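PDB 3FFR: phosphoserine aminotransferase SerC from Cytophaga hutchinsonii ATCC 33406, which probably catalyses the transfer of an amino group between phosphoserine and 2-oxoglutarate in serine biosynthesis, using covalently held pyridoxal phosphate as cofactor. Local coordinates for residues Gly11-Tyr16 with Ala340-His345; Gly223-Ile228 with Thr240-Asn245. One frame throughout, in Å; residues are numbered along the deposited sequence.

Interaction 1: Gly11-Tyr16 with Ala340-His345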
loop_
_atom_site.group_PDB
_atom_site.type_symbol
_atom_site.label_atom_id
_atom_site.label_comp_id
_atom_site.label_asym_id
_atom_site.label_seq_id
_atom_site.Cartn_x
_atom_site.Cartn_y
_atom_site.Cartn_z
ATOM N N GLY A 11 10.898 13.771 -1.924
ATOM C CA GLY A 11 9.962 12.633 -1.887
ATOM C C GLY A 11 8.836 12.717 -0.886
ATOM O O GLY A 11 9.079 12.905 0.310
ATOM N N PRO A 12 7.578 12.729 -1.367
ATOM C CA PRO A 12 7.147 12.819 -2.759
ATOM C C PRO A 12 7.816 13.957 -3.483
ATOM O O PRO A 12 8.413 14.840 -2.866
ATOM C CB PRO A 12 5.639 13.079 -2.625
ATOM C CG PRO A 12 5.272 12.403 -1.326
ATOM C CD PRO A 12 6.433 12.717 -0.441
ATOM N N SER A 13 7.740 13.922 -4.808
ATOM C CA SER A 13 8.408 14.939 -5.619
ATOM C C SER A 13 7.699 15.098 -6.958
ATOM O O SER A 13 6.687 14.453 -7.235
ATOM C CB SER A 13 9.893 14.620 -5.827
ATOM O OG SER A 13 10.641 15.755 -6.271
ATOM N N GLU A 14 8.270 15.944 -7.799
ATOM C CA GLU A 14 7.726 16.186 -9.119
ATOM C C GLU A 14 7.521 14.831 -9.847
ATOM O O GLU A 14 8.404 13.976 -9.864
ATOM C CB GLU A 14 8.671 17.112 -9.896
ATOM C CG GLU A 14 8.120 17.772 -11.113
ATOM C CD GLU A 14 6.973 18.744 -10.853
ATOM O OE1 GLU A 14 6.819 19.341 -9.751
ATOM O OE2 GLU A 14 6.224 18.919 -11.815
ATOM N N LEU A 15 6.327 14.617 -10.418
ATOM C CA LEU A 15 6.083 13.366 -11.147
ATOM C C LEU A 15 6.889 13.340 -12.452
ATOM O O LEU A 15 7.135 14.357 -13.101
ATOM C CB LEU A 15 4.585 13.137 -11.426
ATOM C CG LEU A 15 3.676 13.179 -10.203
ATOM C CD1 LEU A 15 2.229 12.784 -10.602
ATOM C CD2 LEU A 15 4.152 12.269 -9.085
ATOM N N TYR A 16 7.289 12.137 -12.826
ATOM C CA TYR A 16 7.993 11.929 -14.063
ATOM C C TYR A 16 7.094 12.577 -15.151
ATOM O O TYR A 16 5.856 12.484 -15.089
ATOM C CB TYR A 16 8.276 10.443 -14.300
ATOM C CG TYR A 16 9.354 10.233 -15.312
ATOM C CD1 TYR A 16 10.704 10.323 -14.948
ATOM C CD2 TYR A 16 9.054 9.931 -16.629
ATOM C CE1 TYR A 16 11.707 10.133 -15.879
ATOM C CE2 TYR A 16 10.064 9.749 -17.561
ATOM C CZ TYR A 16 11.377 9.854 -17.184
ATOM O OH TYR A 16 12.395 9.684 -18.119
ATOM N N ALA A 340 16.045 18.185 -4.345
ATOM C CA ALA A 340 15.893 16.927 -5.057
ATOM C C ALA A 340 16.368 17.136 -6.496
ATOM O O ALA A 340 16.072 18.155 -7.140
ATOM C CB ALA A 340 14.441 16.432 -5.032
ATOM N N ASN A 341 17.145 16.167 -6.958
ATOM C CA ASN A 341 17.651 16.107 -8.334
ATOM C C ASN A 341 17.345 14.720 -8.854
ATOM O O ASN A 341 18.177 13.825 -8.828
ATOM C CB ASN A 341 19.164 16.386 -8.381
ATOM C CG ASN A 341 19.799 16.078 -9.752
ATOM O OD1 ASN A 341 19.145 16.194 -10.820
ATOM N ND2 ASN A 341 21.069 15.705 -9.734
ATOM N N PHE A 342 16.094 14.561 -9.267
ATOM C CA PHE A 342 15.543 13.269 -9.715
ATOM C C PHE A 342 15.336 13.266 -11.251
ATOM O O PHE A 342 15.320 14.355 -11.878
ATOM C CB PHE A 342 14.209 12.983 -9.025
ATOM C CG PHE A 342 14.279 12.901 -7.505
ATOM C CD1 PHE A 342 15.455 12.623 -6.869
ATOM C CD2 PHE A 342 13.113 12.988 -6.740
ATOM C CE1 PHE A 342 15.512 12.494 -5.496
ATOM C CE2 PHE A 342 13.160 12.846 -5.375
ATOM C CZ PHE A 342 14.387 12.599 -4.760
ATOM N N PRO A 343 15.129 12.072 -11.858
ATOM C CA PRO A 343 14.945 12.061 -13.324
ATOM C C PRO A 343 13.831 12.960 -13.802
ATOM O O PRO A 343 13.891 13.481 -14.924
ATOM C CB PRO A 343 14.697 10.581 -13.629
ATOM C CG PRO A 343 15.567 9.882 -12.574
ATOM C CD PRO A 343 15.347 10.710 -11.332
ATOM N N ALA A 344 12.834 13.164 -12.947
ATOM C CA ALA A 344 11.662 14.019 -13.276
ATOM C C ALA A 344 12.017 15.458 -13.455
ATOM O O ALA A 344 11.270 16.228 -14.079
ATOM C CB ALA A 344 10.571 13.921 -12.204
ATOM N N HIS A 345 13.145 15.836 -12.872
ATOM C CA HIS A 345 13.618 17.234 -12.967
ATOM C C HIS A 345 14.516 17.367 -14.182
ATOM O O HIS A 345 15.495 16.647 -14.322
ATOM C CB HIS A 345 14.392 17.626 -11.699
ATOM C CG HIS A 345 13.591 17.464 -10.443
ATOM N ND1 HIS A 345 13.834 16.464 -9.527
ATOM C CD2 HIS A 345 12.536 18.168 -9.965
ATOM C CE1 HIS A 345 12.943 16.546 -8.549
ATOM N NE2 HIS A 345 12.146 17.570 -8.790
HETATM O O HOH W 1 8.502 16.213 -14.543
HETATM O O HOH W 2 14.583 11.405 -17.193
#
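S13 OG lies at the edge of the H345 imidazole, near its plane, 3.3 Å from H345 CE1. The hydroxyl hydrogen-bonds T9 O and, weakly, Y7 O, so it is tied back to the residues at and just past the end of strand 6-8. H345 CG stands beside its own backbone N (chi1 -57°), and the ring lies with ND1 toward the start of the type I turn from F342 to H345. There F342 N reaches H345 ND1 at 3.0 Å, in the ring plane, and the other nitrogen, NE2, bonds Y7 O; ND1 accepting and NE2 donating suggests a neutral ring. An alanine at H345 would probably leave F342 N and Y7 O without these mates and open a gap beside S13 and the CB of E14.

The F342 ring turns its edge to S13, CD2 being 3.7 Å from S13 CB, and carries A340 CB over the centre of one face. At the turn, A344 CB presses on the backbone of the other segment, 3.2 Å from E14 O. Y16 meets P343 edge-on, with Y16 CE1 3.8 Å from P343 CB, and a water joins Y16 OH (2.9 Å) to P343 O. Beyond, the Y16 ring packs on helix 246-262, and E14 OE2 forms a salt bridge with K30 of the second subunit.

G11 touches a bound serine, in a pocket that also includes the cofactor-bearing K191; this buried seam is consistent with an edge of the active site, as in fold-type I pyridoxal-phosphate enzymes.

Interaction 2: Gly223-Ile228 with Thr240-Asn245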
loop_
_atom_site.group_PDB
_atom_site.type_symbol
_atom_site.label_atom_id
_atom_site.label_comp_id
_atom_site.label_asym_id
_atom_site.label_seq_id
_atom_site.Cartn_x
_atom_site.Cartn_y
_atom_site.Cartn_z
ATOM N N GLY A 223 5.884 -14.345 9.132
ATOM C CA GLY A 223 4.788 -13.493 8.718
ATOM C C GLY A 223 3.578 -14.222 8.174
ATOM O O GLY A 223 3.349 -15.391 8.448
ATOM N N THR A 224 2.846 -13.484 7.332
ATOM C CA THR A 224 1.605 -13.992 6.740
ATOM C C THR A 224 1.607 -13.764 5.233
ATOM O O THR A 224 2.242 -14.532 4.504
ATOM C CB THR A 224 0.322 -13.439 7.415
ATOM O OG1 THR A 224 0.235 -12.017 7.263
ATOM C CG2 THR A 224 0.231 -13.855 8.910
ATOM N N TYR A 225 0.893 -12.742 4.791
ATOM C CA TYR A 225 0.764 -12.463 3.347
ATOM C C TYR A 225 2.046 -12.024 2.694
ATOM O O TYR A 225 2.271 -12.276 1.494
ATOM C CB TYR A 225 -0.406 -11.471 3.055
ATOM C CG TYR A 225 -0.149 -10.055 3.463
ATOM C CD1 TYR A 225 0.007 -9.702 4.798
ATOM C CD2 TYR A 225 -0.032 -9.069 2.518
ATOM C CE1 TYR A 225 0.291 -8.398 5.171
ATOM C CE2 TYR A 225 0.240 -7.744 2.874
ATOM C CZ TYR A 225 0.419 -7.421 4.199
ATOM O OH TYR A 225 0.721 -6.133 4.555
ATOM N N HIS A 226 2.881 -11.332 3.446
ATOM C CA HIS A 226 4.141 -10.837 2.920
ATOM C C HIS A 226 5.387 -11.537 3.429
ATOM O O HIS A 226 6.439 -10.920 3.597
ATOM C CB HIS A 226 4.271 -9.307 2.919
ATOM C CG HIS A 226 3.492 -8.640 1.813
ATOM N ND1 HIS A 226 3.296 -7.272 1.738
ATOM C CD2 HIS A 226 2.836 -9.172 0.758
ATOM C CE1 HIS A 226 2.583 -6.993 0.657
ATOM N NE2 HIS A 226 2.262 -8.135 0.062
ATOM N N THR A 227 5.265 -12.839 3.656
ATOM C CA THR A 227 6.461 -13.636 3.812
ATOM C C THR A 227 7.086 -13.687 2.430
ATOM O O THR A 227 6.398 -13.554 1.409
ATOM C CB THR A 227 6.223 -15.090 4.279
ATOM O OG1 THR A 227 5.591 -15.872 3.230
ATOM C CG2 THR A 227 5.407 -15.109 5.589
ATOM N N ILE A 228 8.404 -13.904 2.384
ATOM C CA ILE A 228 9.061 -14.067 1.096
ATOM C C ILE A 228 8.445 -15.232 0.274
ATOM O O ILE A 228 8.137 -15.059 -0.898
ATOM C CB ILE A 228 10.604 -14.173 1.235
ATOM C CG1 ILE A 228 11.157 -12.766 1.545
ATOM C CG2 ILE A 228 11.252 -14.686 -0.079
ATOM C CD1 ILE A 228 12.626 -12.789 1.960
ATOM N N THR A 240 0.470 -10.842 -7.020
ATOM C CA THR A 240 0.749 -10.515 -5.600
ATOM C C THR A 240 -0.210 -11.279 -4.720
ATOM O O THR A 240 -1.271 -11.688 -5.161
ATOM C CB THR A 240 0.614 -9.011 -5.337
ATOM O OG1 THR A 240 -0.683 -8.566 -5.736
ATOM C CG2 THR A 240 1.696 -8.209 -6.155
ATOM N N PRO A 241 0.146 -11.479 -3.437
ATOM C CA PRO A 241 -0.780 -12.226 -2.562
ATOM C C PRO A 241 -2.121 -11.553 -2.334
ATOM O O PRO A 241 -3.181 -12.198 -2.395
ATOM C CB PRO A 241 -0.012 -12.311 -1.249
ATOM C CG PRO A 241 1.456 -12.291 -1.680
ATOM C CD PRO A 241 1.473 -11.269 -2.822
ATOM N N GLU A 242 -2.042 -10.272 -2.069
ATOM C CA GLU A 242 -3.208 -9.418 -1.829
ATOM C C GLU A 242 -3.529 -8.561 -3.062
ATOM O O GLU A 242 -2.769 -8.571 -4.026
ATOM C CB GLU A 242 -2.955 -8.514 -0.621
ATOM C CG GLU A 242 -2.160 -7.230 -0.913
ATOM C CD GLU A 242 -0.636 -7.385 -1.152
ATOM O OE1 GLU A 242 -0.108 -8.496 -1.359
ATOM O OE2 GLU A 242 0.059 -6.354 -1.133
ATOM N N THR A 243 -4.647 -7.818 -3.044
ATOM C CA THR A 243 -4.948 -6.932 -4.177
ATOM C C THR A 243 -3.956 -5.760 -4.086
ATOM O O THR A 243 -3.956 -5.027 -3.097
ATOM C CB THR A 243 -6.388 -6.426 -4.192
ATOM O OG1 THR A 243 -7.278 -7.536 -3.915
ATOM C CG2 THR A 243 -6.718 -5.760 -5.565
ATOM N N PRO A 244 -3.133 -5.575 -5.119
ATOM C CA PRO A 244 -2.111 -4.551 -4.999
ATOM C C PRO A 244 -2.476 -3.218 -5.611
ATOM O O PRO A 244 -3.539 -3.066 -6.193
ATOM C CB PRO A 244 -1.007 -5.133 -5.844
ATOM C CG PRO A 244 -1.717 -5.775 -6.965
ATOM C CD PRO A 244 -2.995 -6.331 -6.391
ATOM N N ASN A 245 -1.504 -2.319 -5.583
ATOM C CA ASN A 245 -1.658 -0.989 -6.195
ATOM C C ASN A 245 -1.348 -1.104 -7.679
ATOM O O ASN A 245 -0.259 -0.788 -8.149
ATOM C CB ASN A 245 -0.752 0.024 -5.529
ATOM C CG ASN A 245 -1.011 1.432 -6.015
ATOM O OD1 ASN A 245 -1.715 1.641 -7.021
ATOM N ND2 ASN A 245 -0.413 2.420 -5.322
#
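The H226 imidazole and the E242 carboxylate cross at about a right angle as side chains, their planes 64° apart. H226 NE2 gives a 2.8 Å hydrogen bond to E242 OE1, bent to 143° at the hydrogen; OE1 is met from above the carboxylate plane, and it is itself tilted out of the ring plane. E242 CG sits between its backbone N and carbonyl carbon (chi1 83°), and a bend at chi2 sets CD on the H226 side. On the far nitrogen of the ring, ND1 bonds E72 of the same chain, so the imidazole is held between two carboxylates.

Y225 braces both partners. Its CE2 lies over the centre of one face of the H226 ring, while its edge meets E242, CD2 standing 3.9 Å from OE1 with the ring nearly perpendicular to the carboxylate. P241 packs against the same loop: its CG is 3.3 Å from Y225 O and lies at the edge of the H226 ring, 4.2 Å from H226 CD2. Next to it, T240 OG1 donates to E242 O at 2.7 Å, and R37 bonds T240 O and P241 O.

E242 packs on T71 of the second subunit, and T243 OG1 hydrogen-bonds the lysine-bound cofactor of that subunit. The histidine-carboxylate pair joins two loops close to an active site to which both subunits contribute; such shared sites are characteristic of fold-type I aminotransferases.

How the interactions relate
From the N terminus the chain leaves strand 6-8 and runs through 11-16, which meets 340-345, 324 residues on; interaction 1 closes this very long loop and ties the N-terminal segment to the loop between strand 336-340 and helix 347-360. Within that loop, after the seven-stranded sheet and helix 206-217, interaction 2 closes a short one: 223-228 meets 240-245, just before helix 246-262, with helix 228-235 lying between them along the chain. The two are nested, do not cross, and do not touch, their nearest atoms being about 11 Å apart. Helix 246-262 leads from the second contact to the first, where Y16 rests on it, and both contacts reach the second subunit.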